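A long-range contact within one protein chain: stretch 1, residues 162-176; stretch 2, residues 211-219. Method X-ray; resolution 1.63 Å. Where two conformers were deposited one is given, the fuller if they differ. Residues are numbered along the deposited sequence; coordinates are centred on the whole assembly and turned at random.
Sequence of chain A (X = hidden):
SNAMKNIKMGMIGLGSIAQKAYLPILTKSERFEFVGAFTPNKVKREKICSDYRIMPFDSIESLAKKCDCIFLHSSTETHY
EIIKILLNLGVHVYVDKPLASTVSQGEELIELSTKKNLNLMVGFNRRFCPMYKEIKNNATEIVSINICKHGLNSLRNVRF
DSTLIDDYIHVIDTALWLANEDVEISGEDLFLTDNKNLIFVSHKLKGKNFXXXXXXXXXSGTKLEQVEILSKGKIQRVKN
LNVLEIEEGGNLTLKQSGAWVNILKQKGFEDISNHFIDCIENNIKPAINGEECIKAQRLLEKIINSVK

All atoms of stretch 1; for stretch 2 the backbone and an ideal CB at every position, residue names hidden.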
# COMPACT_ATOMS: atom_id res chain seq x y z
N SER A 162 15.75 -23.80 -21.73
CA SER A 162 16.76 -23.39 -20.76
C SER A 162 16.15 -22.49 -19.69
O SER A 162 16.38 -22.68 -18.50
CB SER A 162 17.90 -22.66 -21.47
OG SER A 162 18.43 -23.47 -22.48
N THR A 163 15.36 -21.52 -20.11
CA THR A 163 14.70 -20.61 -19.18
C THR A 163 13.69 -21.35 -18.27
O THR A 163 13.60 -21.10 -17.08
CB THR A 163 14.01 -19.47 -19.95
OG1 THR A 163 14.96 -18.88 -20.85
CG2 THR A 163 13.50 -18.40 -19.01
N LEU A 164 12.96 -22.31 -18.83
CA LEU A 164 12.03 -23.07 -18.02
C LEU A 164 12.75 -23.84 -16.88
O LEU A 164 12.38 -23.73 -15.74
CB LEU A 164 11.23 -24.04 -18.88
CG LEU A 164 10.21 -23.44 -19.85
CD1 LEU A 164 9.52 -24.55 -20.63
CD2 LEU A 164 9.17 -22.54 -19.13
N ILE A 165 13.80 -24.57 -17.25
CA ILE A 165 14.55 -25.40 -16.30
C ILE A 165 15.33 -24.58 -15.28
O ILE A 165 15.51 -25.01 -14.14
CB ILE A 165 15.53 -26.33 -17.06
CG1 ILE A 165 14.77 -27.29 -17.97
CG2 ILE A 165 16.35 -27.13 -16.08
CD1 ILE A 165 13.88 -28.25 -17.20
N ASP A 166 15.75 -23.39 -15.69
CA ASP A 166 16.60 -22.50 -14.89
C ASP A 166 15.82 -21.60 -13.95
O ASP A 166 16.27 -21.33 -12.84
CB ASP A 166 17.43 -21.62 -15.83
CG ASP A 166 18.50 -20.83 -15.11
OD1 ASP A 166 19.26 -21.42 -14.32
OD2 ASP A 166 18.59 -19.61 -15.37
N ASP A 167 14.65 -21.13 -14.39
CA ASP A 167 13.90 -20.16 -13.60
C ASP A 167 12.45 -20.54 -13.32
O ASP A 167 12.01 -20.45 -12.18
CB ASP A 167 13.95 -18.80 -14.26
CG ASP A 167 13.66 -17.66 -13.28
OD1 ASP A 167 13.48 -17.92 -12.06
OD2 ASP A 167 13.61 -16.50 -13.72
N TYR A 168 11.70 -20.99 -14.32
CA TYR A 168 10.32 -21.40 -14.08
C TYR A 168 10.27 -22.57 -13.10
O TYR A 168 9.26 -22.78 -12.43
CB TYR A 168 9.64 -21.80 -15.37
CG TYR A 168 8.14 -21.98 -15.32
CD1 TYR A 168 7.29 -20.99 -14.81
CD2 TYR A 168 7.55 -23.09 -15.88
CE1 TYR A 168 5.89 -21.14 -14.81
CE2 TYR A 168 6.14 -23.27 -15.88
CZ TYR A 168 5.33 -22.28 -15.37
OH TYR A 168 3.95 -22.46 -15.41
N ILE A 169 11.37 -23.30 -13.00
CA ILE A 169 11.46 -24.44 -12.08
C ILE A 169 11.18 -23.99 -10.65
O ILE A 169 10.63 -24.77 -9.86
CB ILE A 169 12.84 -25.16 -12.19
CG1 ILE A 169 12.80 -26.54 -11.52
CG2 ILE A 169 13.96 -24.29 -11.60
CD1 ILE A 169 14.05 -27.36 -11.81
N HIS A 170 11.56 -22.77 -10.30
CA HIS A 170 11.27 -22.26 -8.96
C HIS A 170 9.78 -22.13 -8.70
O HIS A 170 9.32 -22.43 -7.59
CB HIS A 170 11.92 -20.90 -8.71
CG HIS A 170 13.39 -20.97 -8.46
ND1 HIS A 170 13.94 -21.66 -7.41
CD2 HIS A 170 14.42 -20.39 -9.12
CE1 HIS A 170 15.25 -21.52 -7.44
NE2 HIS A 170 15.57 -20.74 -8.46
N VAL A 171 9.04 -21.69 -9.71
CA VAL A 171 7.59 -21.55 -9.62
C VAL A 171 6.93 -22.93 -9.46
O VAL A 171 6.09 -23.15 -8.55
CB VAL A 171 7.05 -20.76 -10.84
CG1 VAL A 171 5.52 -20.68 -10.80
CG2 VAL A 171 7.64 -19.35 -10.88
N ILE A 172 7.31 -23.86 -10.33
CA ILE A 172 6.77 -25.23 -10.31
C ILE A 172 7.15 -25.93 -9.01
O ILE A 172 6.31 -26.55 -8.38
CB ILE A 172 7.25 -26.03 -11.52
CG1 ILE A 172 6.71 -25.40 -12.81
CG2 ILE A 172 6.82 -27.53 -11.44
CD1 ILE A 172 5.18 -25.18 -12.84
N ASP A 173 8.41 -25.83 -8.59
CA ASP A 173 8.77 -26.50 -7.34
C ASP A 173 7.99 -25.96 -6.14
O ASP A 173 7.55 -26.72 -5.28
CB ASP A 173 10.26 -26.39 -7.03
CG ASP A 173 10.65 -27.25 -5.84
OD1 ASP A 173 10.73 -28.49 -6.02
OD2 ASP A 173 10.83 -26.69 -4.74
N THR A 174 7.84 -24.64 -6.07
CA THR A 174 7.09 -24.04 -4.96
C THR A 174 5.63 -24.52 -4.99
O THR A 174 5.05 -24.85 -3.95
CB THR A 174 7.20 -22.53 -4.99
OG1 THR A 174 8.58 -22.15 -4.96
CG2 THR A 174 6.44 -21.91 -3.81
N ALA A 175 5.06 -24.60 -6.19
CA ALA A 175 3.71 -25.10 -6.39
C ALA A 175 3.55 -26.53 -5.84
O ALA A 175 2.60 -26.80 -5.12
CB ALA A 175 3.33 -25.05 -7.87
N LEU A 176 4.47 -27.41 -6.20
CA LEU A 176 4.37 -28.80 -5.82
C LEU A 176 4.57 -28.95 -4.30
O LEU A 176 3.92 -29.79 -3.67
CB LEU A 176 5.36 -29.66 -6.62
CG LEU A 176 5.13 -29.73 -8.15
CD1 LEU A 176 6.18 -30.61 -8.77
CD2 LEU A 176 3.74 -30.22 -8.49
N UNK A 211 -6.54 -26.21 -7.07
CA UNK A 211 -5.61 -26.07 -8.18
C UNK A 211 -4.60 -24.97 -7.90
O UNK A 211 -4.85 -24.07 -7.09
CB UNK A 211 -6.36 -25.78 -9.48
N UNK A 212 -3.46 -25.06 -8.57
CA UNK A 212 -2.44 -24.04 -8.48
C UNK A 212 -2.30 -23.42 -9.86
O UNK A 212 -2.23 -24.14 -10.86
CB UNK A 212 -1.11 -24.61 -7.98
N UNK A 213 -2.31 -22.10 -9.91
CA UNK A 213 -2.11 -21.38 -11.14
C UNK A 213 -0.76 -20.73 -11.11
O UNK A 213 -0.52 -19.84 -10.29
CB UNK A 213 -3.21 -20.34 -11.37
N UNK A 214 0.11 -21.16 -12.03
CA UNK A 214 1.49 -20.71 -12.11
C UNK A 214 1.68 -19.85 -13.32
O UNK A 214 1.12 -20.14 -14.36
CB UNK A 214 2.46 -21.89 -12.14
N UNK A 215 2.48 -18.79 -13.19
CA UNK A 215 2.66 -17.82 -14.29
C UNK A 215 4.02 -17.09 -14.27
O UNK A 215 4.48 -16.65 -13.23
CB UNK A 215 1.54 -16.78 -14.23
N UNK A 216 4.61 -16.92 -15.45
CA UNK A 216 5.89 -16.24 -15.59
C UNK A 216 5.94 -15.44 -16.91
O UNK A 216 5.92 -16.01 -18.00
CB UNK A 216 7.03 -17.25 -15.53
N UNK A 217 6.01 -14.12 -16.79
CA UNK A 217 6.14 -13.22 -17.93
C UNK A 217 7.53 -12.61 -17.87
O UNK A 217 7.89 -11.93 -16.90
CB UNK A 217 5.06 -12.14 -17.93
N UNK A 218 8.31 -12.88 -18.90
CA UNK A 218 9.69 -12.45 -19.00
C UNK A 218 9.86 -11.03 -19.51
O UNK A 218 10.98 -10.49 -19.46
CB UNK A 218 10.46 -13.41 -19.91
N UNK A 219 8.78 -10.42 -20.01
CA UNK A 219 8.83 -9.08 -20.57
C UNK A 219 7.72 -8.23 -19.94
O UNK A 219 6.92 -7.60 -20.64
CB UNK A 219 8.69 -9.12 -22.09

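Helix 162-176 packs on strand 211-217 nearly antiparallel, at 164°, with the axes 8.7 Å apart at closest approach. Side chains of alternate strand positions point at the helix.

Position 211 has an extended backbone, and its ideal CB finds nothing of the helix within 5.5 Å. Stretch 1 sets no preference here. The residue is Ser-211, which makes no contact.

Position 212 points toward the helix. Its ideal CB lies 4.5 Å from Ala-175 CB, a small apolar methyl that leaves room for a side chain to grow. The extended backbone, phi/psi -116/132, is comfortable for beta-branched residues. Valine, isoleucine or leucine would all suit. The residue is Ile-212; its CG2 packs against Ala-175 CB at 3.8 Å.

Position 213 points away from the helix, so almost any residue is compatible with it. It is Asn-213.

Position 214 points straight at the helix and is tightly framed. The ideal CB is 3.6 Å from Val-171 CG1, 3.6 Å from Tyr-168 OH and 4.3 Å from Ile-172 CD1. The setting is mixed: apolar groups and one hydroxyl that can give or accept a hydrogen bond. A compact side chain is favoured. Alanine, serine, valine or threonine are reasonable, and a hydroxyl could pair with the tyrosine. The residue is Thr-214, chi1 p. Its OG1 hydrogen-bonds Tyr-168 OH at 2.7 Å; either hydroxyl could be the donor. Its methyl CG2 lies 3.9 Å from Ala-175 CB, so the one side chain meets both the polar and the apolar surroundings.

Position 215 points away, and its ideal CB has no helix atom within 5.5 Å. Many residues would do. It is Ser-215. Its backbone still touches the helix: its N sits at the edge of the Tyr-168 ring, 4.4 Å from CE1.

Position 216 points toward the helix again. Its ideal CB is 3.8 Å from Tyr-168 CD1 and 5.1 Å from Val-171 CG2. Beyond it, space runs along the helix toward Asp-167. A long, flexible apolar side chain fits well; leucine, isoleucine or methionine are candidates. The residue is Met-216, extended through chi1 and chi2 (both t) and turned at chi3 (m). Its CE reaches 3.7 Å from Tyr-168 CA and 4.2 Å from Val-171 CG2. Its SD lies 5.3 Å from the centroid of the Tyr-168 ring, in an oblique approach.

Position 217 is out of reach of the helix and unconstrained by it. It is His-217.

Position 218 follows the strand, with phi/psi -83/-10. CA-to-CB points toward the helix, but no helix atom is within 5.5 Å of the ideal CB. The carboxylate of Asp-167 lies farther on, so a long basic side chain, lysine or arginine, is attractive. The residue is Arg-218. Its NH1 donates to Asp-167 OD2 at 2.7 Å, forming a salt bridge at the guanidinium edge. Thr-163 CG2 covers one guanidinium face, 3.6 Å from CZ.

Position 219 is out of reach; it is Asp-219.

Stretch 2, residues 211-219: SINTSMHRD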
# COMPACT_ATOMS: atom_id res chain seq x y z
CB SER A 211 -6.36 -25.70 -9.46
OG SER A 211 -7.26 -26.74 -9.82
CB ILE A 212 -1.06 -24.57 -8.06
CG1 ILE A 212 -1.13 -25.29 -6.72
CG2 ILE A 212 -0.07 -23.41 -7.99
CD1 ILE A 212 -1.49 -26.77 -6.82
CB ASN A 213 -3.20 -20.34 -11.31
CG ASN A 213 -4.58 -20.97 -11.25
OD1 ASN A 213 -4.97 -21.68 -12.17
ND2 ASN A 213 -5.30 -20.75 -10.15
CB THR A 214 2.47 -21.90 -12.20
OG1 THR A 214 2.18 -22.71 -13.35
CG2 THR A 214 2.37 -22.77 -10.94
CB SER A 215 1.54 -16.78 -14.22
OG SER A 215 1.67 -15.76 -15.19
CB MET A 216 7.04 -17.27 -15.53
CG MET A 216 8.40 -16.71 -16.02
SD MET A 216 9.79 -17.83 -15.73
CE MET A 216 9.96 -17.69 -13.93
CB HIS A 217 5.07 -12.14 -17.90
CG HIS A 217 5.01 -11.30 -19.12
ND1 HIS A 217 4.45 -10.04 -19.13
CD2 HIS A 217 5.43 -11.54 -20.39
CE1 HIS A 217 4.53 -9.54 -20.35
NE2 HIS A 217 5.13 -10.42 -21.13
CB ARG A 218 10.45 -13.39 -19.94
CG ARG A 218 10.32 -14.87 -19.58
CD ARG A 218 10.97 -15.22 -18.25
NE ARG A 218 12.42 -14.98 -18.27
CZ ARG A 218 13.23 -15.25 -17.26
NH1 ARG A 218 12.76 -15.79 -16.13
NH2 ARG A 218 14.53 -15.00 -17.37
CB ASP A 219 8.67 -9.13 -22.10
CG ASP A 219 9.15 -7.85 -22.79
OD1 ASP A 219 9.79 -7.02 -22.11
OD2 ASP A 219 8.89 -7.67 -24.01
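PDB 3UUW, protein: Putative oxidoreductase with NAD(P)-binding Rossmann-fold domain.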